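Local coordinates for choline binding protein PCPA (Streptococcus pneumoniae, PDB 4CP6) that is a pneumococcal choline-binding surface protein and vaccine antigen with a leucine-rich-repeat region, probably anchored to the choline-bearing cell wall, at residues A[94-100]-A[117-123]; A[148-153]-A[169-175]. All blocks are in the same frame, centred on the assembly; numbering follows the deposited sequence.

Contact 1. Residues A[94-100]-A[117-123]; sequences YPSSITI and AKTIIFD
Ile100 and Ile120 meet methyl to methyl: CD1 of Ile100 presses on CG2 of Ile120 at 3.4 Å, tighter than usual for two carbons. The CG1 branch of Ile100 stands beside its own backbone N (chi1 -59°) and runs on extended, which carries CD1 out from the sheet to this neighbour. The same CD1 lies 3.8 Å from CE2 of Phe122, whose side chain runs alongside that of Ile100. Further back, CD1 of Ile120 packs against CB of Ile98, and the methyl of Ala117 sits near CG1 of Ile98 and the Tyr94 ring, so the apolar row continues to the N-terminal ends of the two segments. The other surface carries Ser97, Thr99, Thr119 and Ile121: CG2 of Thr119 is 3.7 Å from CB of Ser97, and OG1 of Thr99 rests on CB of Ile121.

The two strands are neighbours in a parallel sheet of a leucine-rich-repeat solenoid. Their backbone bonds run Lys118 N to Ser96 O, Ile98 N to Thr119 O, Ile121 N to Ile98 O, Ile100 N to Ile121 O (2.8 Å) and Asp123 N to Ile100 O. The last is almost straight, 177° at the hydrogen, and a water lies within hydrogen-bonding distance of Ile100 O and Asp123 O.

Around this, Tyr94 OH is bonded to Phe81 O and Ser115 OG, and CD of Pro95 lies over one face of its ring, toward the rim. Thr119 OG1 is bonded to Glu143 O, and Lys118 NZ to Lys116 O, with a salt bridge to Glu140. Strand 57-59 flanks 97-100, while Ile144 of strand 143-146 packs against Ile120 and Phe122.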
ATOM      1  N   TYR A  94      -9.232 -13.854  24.635  1.00 12.07           N
ATOM      2  CA  TYR A  94      -8.051 -13.119  24.196  1.00 11.39           C
ATOM      3  C   TYR A  94      -7.885 -11.895  25.085  1.00 13.20           C
ATOM      4  O   TYR A  94      -8.869 -11.260  25.431  1.00 12.50           O
ATOM      5  CB  TYR A  94      -8.199 -12.706  22.697  1.00 12.23           C
ATOM      6  CG  TYR A  94      -6.870 -12.357  22.075  1.00 11.40           C
ATOM      7  CD1 TYR A  94      -6.347 -11.070  22.183  1.00 11.63           C
ATOM      8  CD2 TYR A  94      -6.105 -13.326  21.420  1.00 11.11           C
ATOM      9  CE1 TYR A  94      -5.069 -10.771  21.710  1.00 11.92           C
ATOM     10  CE2 TYR A  94      -4.848 -13.021  20.891  1.00 12.89           C
ATOM     11  CZ  TYR A  94      -4.345 -11.730  21.022  1.00 13.48           C
ATOM     12  OH  TYR A  94      -3.112 -11.397  20.512  1.00 13.75           O
ATOM     13  N   PRO A  95      -6.638 -11.547  25.456  1.00 11.83           N
ATOM     14  CA  PRO A  95      -6.425 -10.388  26.329  1.00 12.90           C
ATOM     15  C   PRO A  95      -6.781  -9.043  25.708  1.00 14.33           C
ATOM     16  O   PRO A  95      -6.831  -8.896  24.490  1.00 14.81           O
ATOM     17  CB  PRO A  95      -4.928 -10.448  26.664  1.00 14.53           C
ATOM     18  CG  PRO A  95      -4.321 -11.383  25.731  1.00 18.44           C
ATOM     19  CD  PRO A  95      -5.390 -12.274  25.185  1.00 12.96           C
ATOM     20  N   SER A  96      -6.982  -8.029  26.565  1.00 13.11           N
ATOM     21  CA  SER A  96      -7.303  -6.678  26.077  1.00 13.30           C
ATOM     22  C   SER A  96      -6.033  -5.892  25.697  1.00 15.25           C
ATOM     23  O   SER A  96      -6.106  -4.901  24.960  1.00 15.15           O
ATOM     24  CB  SER A  96      -8.029  -5.927  27.176  1.00 15.11           C
ATOM     25  OG  SER A  96      -7.252  -5.964  28.361  1.00 17.55           O
ATOM     26  N   SER A  97      -4.896  -6.287  26.251  1.00 12.35           N
ATOM     27  CA  SER A  97      -3.599  -5.658  25.981  1.00 13.41           C
ATOM     28  C   SER A  97      -2.534  -6.692  26.229  1.00 15.49           C
ATOM     29  O   SER A  97      -2.768  -7.639  26.995  1.00 13.72           O
ATOM     30  CB  SER A  97      -3.369  -4.439  26.877  1.00 16.96           C
ATOM     31  OG  SER A  97      -3.125  -4.831  28.221  1.00 23.01           O
ATOM     32  N   ILE A  98      -1.377  -6.556  25.580  1.00 14.33           N
ATOM     33  CA  ILE A  98      -0.286  -7.485  25.764  1.00 12.27           C
ATOM     34  C   ILE A  98       0.958  -6.678  26.020  1.00 15.48           C
ATOM     35  O   ILE A  98       1.225  -5.718  25.269  1.00 14.69           O
ATOM     36  CB  ILE A  98      -0.098  -8.484  24.584  1.00 14.10           C
ATOM     37  CG1 ILE A  98      -1.353  -9.405  24.431  1.00 14.13           C
ATOM     38  CG2 ILE A  98       1.193  -9.308  24.782  1.00 15.22           C
ATOM     39  CD1 ILE A  98      -1.369 -10.281  23.176  1.00 15.16           C
ATOM     40  N   THR A  99       1.705  -7.040  27.072  1.00 13.50           N
ATOM     41  CA  THR A  99       2.975  -6.418  27.418  1.00 13.80           C
ATOM     42  C   THR A  99       4.099  -7.327  26.956  1.00 15.27           C
ATOM     43  O   THR A  99       4.076  -8.543  27.221  1.00 13.99           O
ATOM     44  CB  THR A  99       3.029  -6.111  28.915  1.00 16.29           C
ATOM     45  OG1 THR A  99       2.058  -5.109  29.197  1.00 16.88           O
ATOM     46  CG2 THR A  99       4.408  -5.633  29.372  1.00 16.88           C
ATOM     47  N   ILE A 100       5.073  -6.741  26.220  1.00 13.34           N
ATOM     48  CA  ILE A 100       6.194  -7.469  25.668  1.00 12.42           C
ATOM     49  C   ILE A 100       7.424  -7.189  26.512  1.00 15.05           C
ATOM     50  O   ILE A 100       7.815  -6.027  26.636  1.00 14.82           O
ATOM     51  CB  ILE A 100       6.402  -7.033  24.200  1.00 15.43           C
ATOM     52  CG1 ILE A 100       5.108  -7.322  23.383  1.00 16.40           C
ATOM     53  CG2 ILE A 100       7.642  -7.692  23.599  1.00 17.11           C
ATOM     54  CD1 ILE A 100       5.197  -7.094  21.842  1.00 18.35           C
ATOM     55  N   ALA A 117      -5.910  -7.416  20.981  1.00 12.92           N
ATOM     56  CA  ALA A 117      -5.346  -6.469  21.938  1.00 13.54           C
ATOM     57  C   ALA A 117      -5.474  -5.036  21.368  1.00 16.72           C
ATOM     58  O   ALA A 117      -5.148  -4.768  20.192  1.00 16.22           O
ATOM     59  CB  ALA A 117      -3.884  -6.799  22.198  1.00 14.74           C
ATOM     60  N   LYS A 118      -5.982  -4.122  22.190  1.00 14.33           N
ATOM     61  CA  LYS A 118      -6.149  -2.730  21.768  1.00 13.70           C
ATOM     62  C   LYS A 118      -4.821  -1.997  21.846  1.00 14.16           C
ATOM     63  O   LYS A 118      -4.601  -1.002  21.141  1.00 13.07           O
ATOM     64  CB  LYS A 118      -7.191  -2.014  22.637  1.00 17.16           C
ATOM     65  CG  LYS A 118      -8.546  -2.725  22.713  1.00 30.82           C
ATOM     66  CD  LYS A 118      -9.403  -2.523  21.491  1.00 44.97           C
ATOM     67  CE  LYS A 118     -10.579  -3.469  21.441  1.00 56.78           C
ATOM     68  NZ  LYS A 118     -10.213  -4.782  20.837  1.00 63.32           N
ATOM     69  N   THR A 119      -3.943  -2.465  22.710  1.00 14.19           N
ATOM     70  CA  THR A 119      -2.603  -1.929  22.794  1.00 14.53           C
ATOM     71  C   THR A 119      -1.580  -3.012  23.045  1.00 15.84           C
ATOM     72  O   THR A 119      -1.899  -4.090  23.564  1.00 14.58           O
ATOM     73  CB  THR A 119      -2.477  -0.773  23.772  1.00 21.77           C
ATOM     74  OG1 THR A 119      -1.206  -0.127  23.513  1.00 27.65           O
ATOM     75  CG2 THR A 119      -2.642  -1.211  25.224  1.00 20.00           C
ATOM     76  N   ILE A 120      -0.357  -2.733  22.617  1.00 14.44           N
ATOM     77  CA  ILE A 120       0.827  -3.539  22.817  1.00 13.85           C
ATOM     78  C   ILE A 120       1.759  -2.619  23.536  1.00 16.77           C
ATOM     79  O   ILE A 120       2.050  -1.516  23.024  1.00 16.15           O
ATOM     80  CB  ILE A 120       1.447  -4.004  21.477  1.00 16.29           C
ATOM     81  CG1 ILE A 120       0.490  -4.885  20.674  1.00 17.56           C
ATOM     82  CG2 ILE A 120       2.808  -4.674  21.683  1.00 18.88           C
ATOM     83  CD1 ILE A 120       0.215  -6.251  21.259  1.00 18.26           C
ATOM     84  N   ILE A 121       2.175  -3.016  24.740  1.00 14.84           N
ATOM     85  CA  ILE A 121       3.032  -2.199  25.576  1.00 14.41           C
ATOM     86  C   ILE A 121       4.406  -2.817  25.640  1.00 16.70           C
ATOM     87  O   ILE A 121       4.538  -4.026  25.874  1.00 16.92           O
ATOM     88  CB  ILE A 121       2.410  -2.099  26.998  1.00 18.06           C
ATOM     89  CG1 ILE A 121       0.972  -1.526  26.947  1.00 19.04           C
ATOM     90  CG2 ILE A 121       3.327  -1.307  27.970  1.00 19.26           C
ATOM     91  CD1 ILE A 121       0.081  -2.039  28.033  1.00 31.14           C
ATOM     92  N   PHE A 122       5.444  -2.001  25.483  1.00 14.30           N
ATOM     93  CA  PHE A 122       6.800  -2.507  25.616  1.00 14.57           C
ATOM     94  C   PHE A 122       7.354  -2.156  26.977  1.00 21.27           C
ATOM     95  O   PHE A 122       7.281  -0.994  27.403  1.00 21.07           O
ATOM     96  CB  PHE A 122       7.729  -1.929  24.528  1.00 15.18           C
ATOM     97  CG  PHE A 122       7.353  -2.455  23.173  1.00 14.49           C
ATOM     98  CD1 PHE A 122       6.407  -1.799  22.393  1.00 15.49           C
ATOM     99  CD2 PHE A 122       7.924  -3.624  22.680  1.00 15.91           C
ATOM    100  CE1 PHE A 122       5.979  -2.342  21.182  1.00 16.84           C
ATOM    101  CE2 PHE A 122       7.542  -4.132  21.441  1.00 16.52           C
ATOM    102  CZ  PHE A 122       6.563  -3.490  20.697  1.00 15.99           C
ATOM    103  N   ASP A 123       7.954  -3.147  27.650  1.00 18.21           N
ATOM    104  CA  ASP A 123       8.642  -2.873  28.908  1.00 18.00           C
ATOM    105  C   ASP A 123       9.849  -2.027  28.547  1.00 22.06           C
ATOM    106  O   ASP A 123      10.359  -2.110  27.422  1.00 19.00           O
ATOM    107  CB  ASP A 123       9.153  -4.172  29.562  1.00 19.14           C
ATOM    108  CG  ASP A 123       8.134  -4.969  30.347  1.00 21.61           C
ATOM    109  OD1 ASP A 123       7.093  -4.400  30.725  1.00 22.20           O
ATOM    110  OD2 ASP A 123       8.418  -6.144  30.659  1.00 23.88           O
TER
HETATM  111  O   HOH W   1      10.219  -4.537  25.780  1.00 17.02           O

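Contact 2. Residues A[148-153]-A[169-175]; sequences ASLEYI and FSSSSKL
Lys174 N donates to Ala148 O at 2.9 Å, the one direct hydrogen bond between the segments; it lies in the carbonyl plane but is bent, 140° at the hydrogen. A second polar link is indirect: one water sits between Leu150 O and Ser173 OG, hydrogen-bonded to the hydroxyl and within bonding distance of the carbonyl oxygen. That hydroxyl accepts from Leu175 N in an ST turn. Leu150 O itself lies 3.0 Å from Leu175 N, at too poor an angle to count as a hydrogen bond. In a methyl-to-carbonyl contact, CB of Ala148 lies against the carbonyl oxygens of Ser171 and Ser172.

The contact sets the turn before strand 152-153 against the one before strand 177-178, on successive coils of the leucine-rich-repeat solenoid. In the second of these turns the chain passes from the sheet containing 166-169 to the one containing 177-178.

Among apolar contacts, Leu175 reaches inward with CG opposite its backbone N (chi1 -179°), placing CD1 3.9 Å from CG1 of Ile153; the two side chains cross at about a right angle. CD1 of Ile153 meets the Phe169 ring at its edge, 4.2 Å from CE1.

As for charge, Glu151 and Lys174 run side by side, with OE2 4.0 Å from NZ, beyond salt-bridge distance though probably still mildly attractive.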
ATOM      1  N   ALA A 148      12.915   1.995  20.309  1.00 13.21           N
ATOM      2  CA  ALA A 148      14.074   2.496  19.593  1.00 12.54           C
ATOM      3  C   ALA A 148      14.929   1.413  18.948  1.00 13.92           C
ATOM      4  O   ALA A 148      15.553   1.633  17.913  1.00 14.08           O
ATOM      5  CB  ALA A 148      14.936   3.320  20.550  1.00 14.07           C
ATOM      6  N   SER A 149      14.960   0.203  19.553  1.00 11.04           N
ATOM      7  CA  SER A 149      15.746  -0.900  19.044  1.00 11.23           C
ATOM      8  C   SER A 149      15.230  -1.418  17.696  1.00 12.72           C
ATOM      9  O   SER A 149      15.972  -2.096  17.016  1.00 12.78           O
ATOM     10  CB  SER A 149      15.678  -2.051  20.046  1.00 13.01           C
ATOM     11  OG  SER A 149      14.340  -2.341  20.404  1.00 14.27           O
ATOM     12  N   LEU A 150      13.962  -1.141  17.358  1.00 10.85           N
ATOM     13  CA  LEU A 150      13.386  -1.728  16.145  1.00 10.49           C
ATOM     14  C   LEU A 150      14.064  -1.216  14.884  1.00 10.95           C
ATOM     15  O   LEU A 150      14.110  -0.013  14.665  1.00 12.75           O
ATOM     16  CB  LEU A 150      11.893  -1.460  16.136  1.00 10.37           C
ATOM     17  CG  LEU A 150      11.140  -1.992  14.900  1.00 11.00           C
ATOM     18  CD1 LEU A 150      11.038  -3.526  14.935  1.00 12.66           C
ATOM     19  CD2 LEU A 150       9.765  -1.376  14.835  1.00 12.10           C
ATOM     20  N   GLU A 151      14.584  -2.144  14.070  1.00 10.83           N
ATOM     21  CA  GLU A 151      15.283  -1.797  12.833  1.00 11.12           C
ATOM     22  C   GLU A 151      14.522  -2.145  11.551  1.00 12.52           C
ATOM     23  O   GLU A 151      14.840  -1.566  10.496  1.00 12.19           O
ATOM     24  CB  GLU A 151      16.622  -2.532  12.770  1.00 12.87           C
ATOM     25  CG  GLU A 151      17.579  -2.109  13.877  1.00 16.17           C
ATOM     26  CD  GLU A 151      18.946  -2.769  13.838  1.00 29.14           C
ATOM     27  OE1 GLU A 151      19.344  -3.273  12.764  1.00 31.13           O
ATOM     28  OE2 GLU A 151      19.632  -2.753  14.886  1.00 27.60           O
ATOM     29  N   TYR A 152      13.606  -3.128  11.616  1.00  9.41           N
ATOM     30  CA  TYR A 152      12.981  -3.659  10.427  1.00  9.97           C
ATOM     31  C   TYR A 152      11.513  -3.934  10.684  1.00 11.88           C
ATOM     32  O   TYR A 152      11.169  -4.594  11.663  1.00 10.79           O
ATOM     33  CB  TYR A 152      13.677  -5.010  10.122  1.00 10.80           C
ATOM     34  CG  TYR A 152      13.085  -5.758   8.948  1.00 11.08           C
ATOM     35  CD1 TYR A 152      13.489  -5.481   7.646  1.00 12.91           C
ATOM     36  CD2 TYR A 152      12.122  -6.750   9.137  1.00 12.14           C
ATOM     37  CE1 TYR A 152      12.919  -6.137   6.561  1.00 11.98           C
ATOM     38  CE2 TYR A 152      11.544  -7.410   8.059  1.00 11.95           C
ATOM     39  CZ  TYR A 152      11.950  -7.097   6.775  1.00 12.20           C
ATOM     40  OH  TYR A 152      11.352  -7.751   5.736  1.00 13.73           O
ATOM     41  N   ILE A 153      10.648  -3.489   9.766  1.00  9.72           N
ATOM     42  CA  ILE A 153       9.213  -3.814   9.784  1.00  9.18           C
ATOM     43  C   ILE A 153       8.917  -4.566   8.495  1.00 10.69           C
ATOM     44  O   ILE A 153       9.176  -4.029   7.410  1.00 10.37           O
ATOM     45  CB  ILE A 153       8.341  -2.557   9.907  1.00 10.54           C
ATOM     46  CG1 ILE A 153       8.558  -1.893  11.281  1.00 10.92           C
ATOM     47  CG2 ILE A 153       6.846  -2.896   9.628  1.00 11.84           C
ATOM     48  CD1 ILE A 153       7.793  -0.571  11.439  1.00 12.44           C
ATOM     49  N   PHE A 169       7.086   6.111  17.068  1.00 12.45           N
ATOM     50  CA  PHE A 169       8.392   5.495  17.236  1.00 12.54           C
ATOM     51  C   PHE A 169       9.103   6.227  18.328  1.00 16.92           C
ATOM     52  O   PHE A 169       9.174   7.464  18.301  1.00 16.18           O
ATOM     53  CB  PHE A 169       9.197   5.578  15.915  1.00 13.95           C
ATOM     54  CG  PHE A 169       8.446   5.037  14.720  1.00 14.53           C
ATOM     55  CD1 PHE A 169       8.438   3.671  14.437  1.00 16.65           C
ATOM     56  CD2 PHE A 169       7.698   5.880  13.916  1.00 16.46           C
ATOM     57  CE1 PHE A 169       7.708   3.176  13.347  1.00 17.65           C
ATOM     58  CE2 PHE A 169       6.971   5.384  12.831  1.00 19.12           C
ATOM     59  CZ  PHE A 169       6.994   4.039  12.551  1.00 17.53           C
ATOM     60  N   SER A 170       9.583   5.482  19.326  1.00 14.31           N
ATOM     61  CA  SER A 170      10.323   6.042  20.453  1.00 14.42           C
ATOM     62  C   SER A 170      11.524   6.866  19.964  1.00 16.75           C
ATOM     63  O   SER A 170      12.018   6.675  18.832  1.00 15.83           O
ATOM     64  CB  SER A 170      10.788   4.921  21.362  1.00 17.70           C
ATOM     65  OG  SER A 170       9.649   4.301  21.943  1.00 21.07           O
ATOM     66  N   SER A 171      12.009   7.791  20.851  1.00 14.93           N
ATOM     67  CA  SER A 171      13.156   8.635  20.511  0.50 13.47           C
ATOM     68  C   SER A 171      14.384   7.778  20.237  1.00 16.45           C
ATOM     69  O   SER A 171      14.492   6.667  20.752  1.00 16.09           O
ATOM     70  CB  SER A 171      13.447   9.633  21.628  0.50 17.05           C
ATOM     71  OG  SER A 171      13.695   8.959  22.850  0.50 19.49           O
ATOM     72  N   SER A 172      15.289   8.270  19.404  1.00 14.47           N
ATOM     73  CA  SER A 172      16.505   7.585  19.008  1.00 14.04           C
ATOM     74  C   SER A 172      16.185   6.277  18.269  1.00 16.10           C
ATOM     75  O   SER A 172      16.942   5.311  18.368  1.00 14.91           O
ATOM     76  CB  SER A 172      17.411   7.297  20.207  1.00 18.08           C
ATOM     77  OG  SER A 172      17.775   8.505  20.863  1.00 25.60           O
ATOM     78  N   SER A 173      15.118   6.290  17.434  1.00 13.17           N
ATOM     79  CA  SER A 173      14.752   5.136  16.655  1.00 11.56           C
ATOM     80  C   SER A 173      15.884   4.665  15.754  1.00 13.01           C
ATOM     81  O   SER A 173      16.593   5.498  15.148  1.00 14.49           O
ATOM     82  CB  SER A 173      13.561   5.488  15.770  1.00 12.29           C
ATOM     83  OG  SER A 173      13.223   4.388  14.931  1.00 12.32           O
ATOM     84  N   LYS A 174      16.041   3.353  15.633  1.00 11.08           N
ATOM     85  CA  LYS A 174      17.001   2.722  14.728  1.00 10.95           C
ATOM     86  C   LYS A 174      16.272   2.128  13.498  1.00 12.49           C
ATOM     87  O   LYS A 174      16.868   1.339  12.759  1.00 13.05           O
ATOM     88  CB  LYS A 174      17.837   1.649  15.444  1.00 13.98           C
ATOM     89  CG  LYS A 174      18.756   2.236  16.539  1.00 14.45           C
ATOM     90  CD  LYS A 174      19.490   1.132  17.292  1.00 26.69           C
ATOM     91  CE  LYS A 174      20.684   0.545  16.581  1.00 39.38           C
ATOM     92  NZ  LYS A 174      21.483  -0.329  17.489  1.00 43.54           N
ATOM     93  N   LEU A 175      14.993   2.534  13.287  1.00 10.37           N
ATOM     94  CA  LEU A 175      14.197   1.962  12.202  1.00  9.37           C
ATOM     95  C   LEU A 175      14.779   2.320  10.847  1.00 10.69           C
ATOM     96  O   LEU A 175      14.877   3.517  10.535  1.00 11.62           O
ATOM     97  CB  LEU A 175      12.766   2.412  12.317  1.00 10.04           C
ATOM     98  CG  LEU A 175      11.821   1.863  11.254  1.00 12.39           C
ATOM     99  CD1 LEU A 175      11.705   0.335  11.342  1.00 12.31           C
ATOM    100  CD2 LEU A 175      10.450   2.522  11.400  1.00 14.67           C
TER
HETATM  101  O   HOH W   2      12.743   2.005  15.972  1.00 13.99           O

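Overall arrangement
After the N-terminal strands, ending with 69-76, the chain enters 94-100, leaves for 16 residues that include strand 106-107, and returns at 117-123, so contact 1 closes one coil of the solenoid. It then runs on through strands 130-131 and 143-146 before 148-153. A further coil, containing strand 166-169, is closed by contact 2. The loops follow in series, neither nesting nor crossing, with centres about 19 Å apart and nearest atoms about 7 Å apart. Contact 1 pairs two strands of the parallel sheet 57-59 to 166-169; contact 2 joins strand 152-153 and the turn leading into it to the turn between strands 166-169 and 177-178, at the passage between sheets.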